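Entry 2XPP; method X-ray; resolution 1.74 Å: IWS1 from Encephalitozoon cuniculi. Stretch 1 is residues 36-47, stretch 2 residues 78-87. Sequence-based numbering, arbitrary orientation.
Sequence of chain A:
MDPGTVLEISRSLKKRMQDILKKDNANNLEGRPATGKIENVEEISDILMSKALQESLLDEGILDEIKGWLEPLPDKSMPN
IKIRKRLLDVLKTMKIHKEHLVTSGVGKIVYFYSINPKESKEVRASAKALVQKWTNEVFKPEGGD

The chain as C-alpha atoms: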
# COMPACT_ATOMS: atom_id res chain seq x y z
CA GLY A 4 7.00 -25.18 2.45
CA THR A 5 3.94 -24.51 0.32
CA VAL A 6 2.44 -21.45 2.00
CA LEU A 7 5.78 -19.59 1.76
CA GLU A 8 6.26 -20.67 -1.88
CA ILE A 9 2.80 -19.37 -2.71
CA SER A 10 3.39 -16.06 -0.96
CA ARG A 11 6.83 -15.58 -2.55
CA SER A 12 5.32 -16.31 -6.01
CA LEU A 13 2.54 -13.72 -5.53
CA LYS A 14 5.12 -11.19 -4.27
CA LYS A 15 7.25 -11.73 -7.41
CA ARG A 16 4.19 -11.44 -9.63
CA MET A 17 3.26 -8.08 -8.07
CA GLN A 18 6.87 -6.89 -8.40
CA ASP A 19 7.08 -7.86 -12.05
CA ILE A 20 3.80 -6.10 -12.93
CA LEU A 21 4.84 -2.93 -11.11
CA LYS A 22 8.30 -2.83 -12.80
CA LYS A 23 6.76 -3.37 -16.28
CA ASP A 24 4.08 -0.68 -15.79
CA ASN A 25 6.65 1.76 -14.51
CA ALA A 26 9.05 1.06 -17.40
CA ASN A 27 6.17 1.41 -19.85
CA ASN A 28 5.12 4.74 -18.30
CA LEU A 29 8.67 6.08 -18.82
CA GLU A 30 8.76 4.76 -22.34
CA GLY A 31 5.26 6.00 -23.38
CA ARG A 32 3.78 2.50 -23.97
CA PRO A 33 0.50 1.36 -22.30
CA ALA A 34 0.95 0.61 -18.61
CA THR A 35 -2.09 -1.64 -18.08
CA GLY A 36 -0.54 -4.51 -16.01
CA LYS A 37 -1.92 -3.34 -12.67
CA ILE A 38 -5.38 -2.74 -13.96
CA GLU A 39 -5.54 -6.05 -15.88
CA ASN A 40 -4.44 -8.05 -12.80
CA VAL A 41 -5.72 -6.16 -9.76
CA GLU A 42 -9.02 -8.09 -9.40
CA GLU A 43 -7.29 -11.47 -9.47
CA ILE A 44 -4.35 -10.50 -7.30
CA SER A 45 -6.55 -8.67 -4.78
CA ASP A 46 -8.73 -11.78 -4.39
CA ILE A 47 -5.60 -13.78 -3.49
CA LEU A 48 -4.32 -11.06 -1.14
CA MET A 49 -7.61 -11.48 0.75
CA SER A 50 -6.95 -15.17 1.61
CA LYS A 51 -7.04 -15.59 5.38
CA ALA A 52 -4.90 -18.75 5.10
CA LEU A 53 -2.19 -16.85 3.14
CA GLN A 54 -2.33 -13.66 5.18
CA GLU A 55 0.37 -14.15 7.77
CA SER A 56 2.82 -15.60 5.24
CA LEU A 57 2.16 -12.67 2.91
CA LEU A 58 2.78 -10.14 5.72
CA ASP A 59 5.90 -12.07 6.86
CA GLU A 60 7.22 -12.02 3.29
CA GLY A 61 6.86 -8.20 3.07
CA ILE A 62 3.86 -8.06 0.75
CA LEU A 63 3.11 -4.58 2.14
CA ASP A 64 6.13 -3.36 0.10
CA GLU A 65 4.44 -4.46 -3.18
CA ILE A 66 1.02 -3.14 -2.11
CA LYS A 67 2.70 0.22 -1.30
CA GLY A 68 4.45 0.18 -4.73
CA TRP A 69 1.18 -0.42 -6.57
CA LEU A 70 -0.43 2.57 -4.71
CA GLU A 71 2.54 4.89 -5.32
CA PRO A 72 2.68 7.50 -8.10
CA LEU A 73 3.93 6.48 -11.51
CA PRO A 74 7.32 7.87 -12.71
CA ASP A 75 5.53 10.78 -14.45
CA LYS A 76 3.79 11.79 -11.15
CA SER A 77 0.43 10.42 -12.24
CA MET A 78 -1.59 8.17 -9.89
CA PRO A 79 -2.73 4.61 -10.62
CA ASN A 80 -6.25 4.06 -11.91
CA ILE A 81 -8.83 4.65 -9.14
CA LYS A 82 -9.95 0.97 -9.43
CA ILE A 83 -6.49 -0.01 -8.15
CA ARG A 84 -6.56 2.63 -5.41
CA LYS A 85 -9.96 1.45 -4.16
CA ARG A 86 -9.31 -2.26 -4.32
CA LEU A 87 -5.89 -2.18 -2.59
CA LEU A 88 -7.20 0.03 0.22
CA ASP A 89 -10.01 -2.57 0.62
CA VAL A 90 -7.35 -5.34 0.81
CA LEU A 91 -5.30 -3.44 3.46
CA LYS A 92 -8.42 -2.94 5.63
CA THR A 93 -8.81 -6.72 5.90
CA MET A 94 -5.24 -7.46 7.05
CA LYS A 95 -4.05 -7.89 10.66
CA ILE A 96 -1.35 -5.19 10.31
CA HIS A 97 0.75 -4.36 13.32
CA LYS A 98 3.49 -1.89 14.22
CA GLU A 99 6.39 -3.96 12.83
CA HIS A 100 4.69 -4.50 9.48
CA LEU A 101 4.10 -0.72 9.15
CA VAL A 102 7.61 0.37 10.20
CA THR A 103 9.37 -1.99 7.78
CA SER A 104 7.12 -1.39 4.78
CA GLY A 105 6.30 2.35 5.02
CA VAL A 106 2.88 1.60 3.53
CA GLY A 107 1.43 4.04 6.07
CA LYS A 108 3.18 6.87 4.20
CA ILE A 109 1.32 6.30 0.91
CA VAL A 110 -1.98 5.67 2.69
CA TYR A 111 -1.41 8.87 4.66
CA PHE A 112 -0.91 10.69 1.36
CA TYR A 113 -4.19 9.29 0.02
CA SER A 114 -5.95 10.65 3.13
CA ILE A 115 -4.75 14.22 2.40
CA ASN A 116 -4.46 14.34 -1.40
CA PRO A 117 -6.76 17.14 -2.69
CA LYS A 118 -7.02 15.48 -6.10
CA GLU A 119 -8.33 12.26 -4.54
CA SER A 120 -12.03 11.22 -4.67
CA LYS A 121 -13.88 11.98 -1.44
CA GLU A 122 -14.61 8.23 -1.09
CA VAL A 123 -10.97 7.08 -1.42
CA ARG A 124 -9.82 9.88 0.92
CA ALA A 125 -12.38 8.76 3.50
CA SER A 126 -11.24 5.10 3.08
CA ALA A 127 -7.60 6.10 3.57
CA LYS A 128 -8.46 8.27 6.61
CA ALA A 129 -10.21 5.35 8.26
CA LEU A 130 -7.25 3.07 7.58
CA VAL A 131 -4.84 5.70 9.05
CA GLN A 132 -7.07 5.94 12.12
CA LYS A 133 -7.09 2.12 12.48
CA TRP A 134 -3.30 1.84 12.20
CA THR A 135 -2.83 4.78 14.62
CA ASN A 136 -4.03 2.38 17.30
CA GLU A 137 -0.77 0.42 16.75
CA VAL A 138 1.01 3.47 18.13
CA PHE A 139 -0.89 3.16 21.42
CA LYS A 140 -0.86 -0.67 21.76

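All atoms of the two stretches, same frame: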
# COMPACT_ATOMS: atom_id res chain seq x y z
N GLY A 36 -0.74 -3.27 -16.79
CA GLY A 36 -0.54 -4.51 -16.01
C GLY A 36 -1.27 -4.53 -14.68
O GLY A 36 -1.92 -5.54 -14.32
N LYS A 37 -1.23 -3.40 -13.96
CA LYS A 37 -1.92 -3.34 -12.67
C LYS A 37 -3.40 -3.47 -12.85
O LYS A 37 -4.08 -4.26 -12.16
CB LYS A 37 -1.61 -2.03 -11.91
CG LYS A 37 -0.17 -1.97 -11.41
CD LYS A 37 0.11 -0.67 -10.61
CE LYS A 37 -0.21 0.58 -11.41
NZ LYS A 37 0.63 0.66 -12.63
N ILE A 38 -3.92 -2.70 -13.78
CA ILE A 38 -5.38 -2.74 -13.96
C ILE A 38 -5.89 -4.10 -14.45
O ILE A 38 -6.98 -4.52 -14.06
CB ILE A 38 -5.86 -1.52 -14.80
CG1 ILE A 38 -7.38 -1.37 -14.73
CG2 ILE A 38 -5.44 -1.62 -16.22
CD1 ILE A 38 -7.87 -0.86 -13.38
N GLU A 39 -5.11 -4.78 -15.30
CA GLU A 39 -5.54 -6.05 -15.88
C GLU A 39 -5.46 -7.20 -14.84
O GLU A 39 -6.08 -8.26 -15.02
CB GLU A 39 -4.73 -6.40 -17.14
CG GLU A 39 -5.07 -5.46 -18.32
CD GLU A 39 -4.09 -5.53 -19.50
OE1 GLU A 39 -3.06 -6.21 -19.39
OE2 GLU A 39 -4.37 -4.89 -20.56
N ASN A 40 -4.72 -6.97 -13.76
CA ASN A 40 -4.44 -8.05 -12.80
C ASN A 40 -4.97 -7.78 -11.40
O ASN A 40 -4.95 -8.68 -10.55
CB ASN A 40 -2.94 -8.31 -12.74
CG ASN A 40 -2.42 -9.00 -13.97
OD1 ASN A 40 -2.56 -10.22 -14.11
ND2 ASN A 40 -1.88 -8.24 -14.90
N VAL A 41 -5.38 -6.54 -11.13
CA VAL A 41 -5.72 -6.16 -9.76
C VAL A 41 -6.85 -7.01 -9.16
O VAL A 41 -6.80 -7.32 -7.95
CB VAL A 41 -6.02 -4.63 -9.57
CG1 VAL A 41 -7.28 -4.16 -10.31
CG2 VAL A 41 -6.08 -4.28 -8.09
N GLU A 42 -7.87 -7.34 -9.96
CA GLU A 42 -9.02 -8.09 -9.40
C GLU A 42 -8.58 -9.48 -8.95
O GLU A 42 -8.85 -9.90 -7.81
CB GLU A 42 -10.18 -8.15 -10.38
CG GLU A 42 -10.95 -6.82 -10.43
CD GLU A 42 -12.21 -6.84 -11.35
OE1 GLU A 42 -12.41 -7.80 -12.16
OE2 GLU A 42 -13.02 -5.87 -11.26
N GLU A 43 -7.82 -10.14 -9.80
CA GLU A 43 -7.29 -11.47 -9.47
C GLU A 43 -6.34 -11.46 -8.30
O GLU A 43 -6.49 -12.26 -7.36
CB GLU A 43 -6.56 -12.09 -10.65
CG GLU A 43 -6.14 -13.52 -10.38
CD GLU A 43 -5.18 -14.08 -11.42
OE1 GLU A 43 -5.14 -13.58 -12.57
OE2 GLU A 43 -4.48 -15.06 -11.06
N ILE A 44 -5.35 -10.57 -8.36
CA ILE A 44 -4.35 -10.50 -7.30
C ILE A 44 -4.99 -10.09 -5.96
O ILE A 44 -4.64 -10.63 -4.91
CB ILE A 44 -3.17 -9.61 -7.71
CG1 ILE A 44 -2.35 -10.34 -8.79
CG2 ILE A 44 -2.27 -9.22 -6.47
CD1 ILE A 44 -1.24 -9.53 -9.40
N SER A 45 -5.90 -9.12 -6.01
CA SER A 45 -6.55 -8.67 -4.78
C SER A 45 -7.38 -9.79 -4.10
O SER A 45 -7.41 -9.91 -2.87
CB SER A 45 -7.38 -7.40 -5.02
OG SER A 45 -8.53 -7.66 -5.83
N ASP A 46 -8.03 -10.61 -4.91
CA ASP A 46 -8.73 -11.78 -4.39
C ASP A 46 -7.78 -12.71 -3.64
O ASP A 46 -8.12 -13.19 -2.55
CB ASP A 46 -9.45 -12.53 -5.50
CG ASP A 46 -10.75 -11.84 -5.92
OD1 ASP A 46 -11.07 -10.74 -5.40
OD2 ASP A 46 -11.46 -12.40 -6.77
N ILE A 47 -6.60 -12.97 -4.19
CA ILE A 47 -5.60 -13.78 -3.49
C ILE A 47 -5.07 -13.11 -2.22
O ILE A 47 -4.91 -13.77 -1.19
CB ILE A 47 -4.42 -14.15 -4.41
CG1 ILE A 47 -4.95 -14.90 -5.64
CG2 ILE A 47 -3.34 -14.92 -3.64
CD1 ILE A 47 -3.94 -15.02 -6.76
N MET A 78 -1.20 9.22 -10.86
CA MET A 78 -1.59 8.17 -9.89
C MET A 78 -2.18 6.96 -10.63
O MET A 78 -2.79 7.12 -11.70
CB MET A 78 -2.60 8.71 -8.87
CG MET A 78 -2.06 9.87 -8.02
SD MET A 78 -0.62 9.47 -7.03
CE MET A 78 -1.32 8.40 -5.74
N PRO A 79 -2.08 5.77 -10.00
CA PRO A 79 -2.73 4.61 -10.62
C PRO A 79 -4.22 4.78 -10.72
O PRO A 79 -4.82 5.55 -9.94
CB PRO A 79 -2.43 3.46 -9.65
CG PRO A 79 -1.67 4.03 -8.54
CD PRO A 79 -1.38 5.46 -8.74
N ASN A 80 -4.82 4.06 -11.68
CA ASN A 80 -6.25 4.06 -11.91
C ASN A 80 -7.02 3.86 -10.60
O ASN A 80 -6.58 3.08 -9.73
CB ASN A 80 -6.60 2.91 -12.87
CG ASN A 80 -7.99 2.94 -13.31
OD1 ASN A 80 -8.93 2.74 -12.52
ND2 ASN A 80 -8.19 3.18 -14.63
N ILE A 81 -8.09 4.63 -10.44
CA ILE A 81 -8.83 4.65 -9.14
C ILE A 81 -9.32 3.22 -8.77
O ILE A 81 -9.55 2.90 -7.57
CB ILE A 81 -10.00 5.69 -9.18
CG1 ILE A 81 -10.44 6.03 -7.73
CG2 ILE A 81 -11.15 5.21 -10.05
CD1 ILE A 81 -11.47 7.08 -7.64
N LYS A 82 -9.49 2.35 -9.77
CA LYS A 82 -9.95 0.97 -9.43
C LYS A 82 -8.88 0.25 -8.60
O LYS A 82 -9.19 -0.49 -7.64
CB LYS A 82 -10.32 0.20 -10.68
CG LYS A 82 -10.52 -1.30 -10.42
CD LYS A 82 -11.19 -1.93 -11.62
CE LYS A 82 -10.90 -3.42 -11.72
NZ LYS A 82 -9.81 -3.72 -12.75
N ILE A 83 -7.60 0.48 -8.94
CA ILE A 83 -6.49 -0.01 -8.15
C ILE A 83 -6.41 0.58 -6.75
O ILE A 83 -6.25 -0.15 -5.74
CB ILE A 83 -5.14 0.23 -8.88
CG1 ILE A 83 -5.22 -0.40 -10.29
CG2 ILE A 83 -3.97 -0.25 -7.98
CD1 ILE A 83 -4.27 0.30 -11.27
N ARG A 84 -6.58 1.90 -6.68
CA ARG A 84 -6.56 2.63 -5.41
C ARG A 84 -7.63 2.06 -4.48
O ARG A 84 -7.36 1.75 -3.31
CB ARG A 84 -6.78 4.12 -5.65
CG ARG A 84 -5.66 4.65 -6.57
CD ARG A 84 -5.45 6.15 -6.51
NE ARG A 84 -6.62 7.03 -6.57
CZ ARG A 84 -7.05 7.65 -7.68
NH1 ARG A 84 -6.47 7.39 -8.85
NH2 ARG A 84 -8.08 8.49 -7.65
N LYS A 85 -8.84 1.93 -5.00
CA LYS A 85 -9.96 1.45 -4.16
C LYS A 85 -9.73 0.02 -3.71
O LYS A 85 -9.88 -0.31 -2.51
CB LYS A 85 -11.27 1.53 -4.93
CG LYS A 85 -11.70 2.95 -5.01
CD LYS A 85 -13.02 2.99 -5.73
CE LYS A 85 -13.54 4.39 -5.62
NZ LYS A 85 -14.87 4.47 -6.28
N ARG A 86 -9.37 -0.84 -4.65
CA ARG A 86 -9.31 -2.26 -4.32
C ARG A 86 -8.17 -2.60 -3.34
O ARG A 86 -8.39 -3.38 -2.43
CB ARG A 86 -9.12 -3.06 -5.57
CG ARG A 86 -9.15 -4.52 -5.28
CD ARG A 86 -10.59 -4.99 -4.93
NE ARG A 86 -10.55 -6.43 -4.74
CZ ARG A 86 -11.24 -7.12 -3.84
NH1 ARG A 86 -12.09 -6.51 -3.02
NH2 ARG A 86 -11.07 -8.43 -3.78
N LEU A 87 -7.02 -1.97 -3.52
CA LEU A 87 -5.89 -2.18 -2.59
C LEU A 87 -6.16 -1.60 -1.22
O LEU A 87 -5.71 -2.17 -0.24
CB LEU A 87 -4.53 -1.73 -3.14
CG LEU A 87 -4.09 -2.64 -4.31
CD1 LEU A 87 -2.73 -2.11 -4.77
CD2 LEU A 87 -4.00 -4.11 -3.91

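Residues 36-47 and the helix that begins at I81 run side by side in nearly the same direction, their axes inclined by 27° and 9.6 Å apart at closest approach. The CA atoms of V41 and I83 are 6.4 Å apart and those of S45 and L87 6.9 Å apart, which sets the register; the interface buries 599 Å² in total. Three residues, K82, R86 and I38, cover the most surface.

K82 leaves its backbone toward the helix of residues 36-47 with chi1 to chi3 all t, and this extended chain lays its methylenes along the neighbouring side chains. Its NZ reaches 3.2 Å from I38 O and 3.5 Å from V41 CG1, while its CE lies 3.3 Å from E42 OE2. E42 OE2 stays 4.1 Å from K82 NZ, so the opposite charges are near each other without forming a salt bridge. A long aliphatic chain ending in a charge suits this border between apolar contact and solvent.

R86, one turn further on, combines both roles. Its CB packs 4.1 Å from V41 CG2, and its guanidinium presents its edge to two acceptors. NE donates to S45 OG at 2.6 Å, a bond of good geometry; NH2 forms a salt bridge with D46 OD1 at 2.8 Å, although the hydrogen bond within it is weak. S45, buried and in the p rotamer, points toward the second stretch, and its short side chain places OG within reach of the guanidinium.

I38 points sideways, but its end turns inward: CD1 lies 3.8 Å from N80 CG and 4.1 Å from I83 CG1. I83 is buried between the helices, its CD1 3.6 Å from K37 CB and its CG1 4.3 Å from V41 CG1, so the branched chains of I38, V41 and I83 make an apolar patch, joined by the aliphatic part of K37. N80 also caps its own helix, its OD1 accepting from K82 N at 2.8 Å.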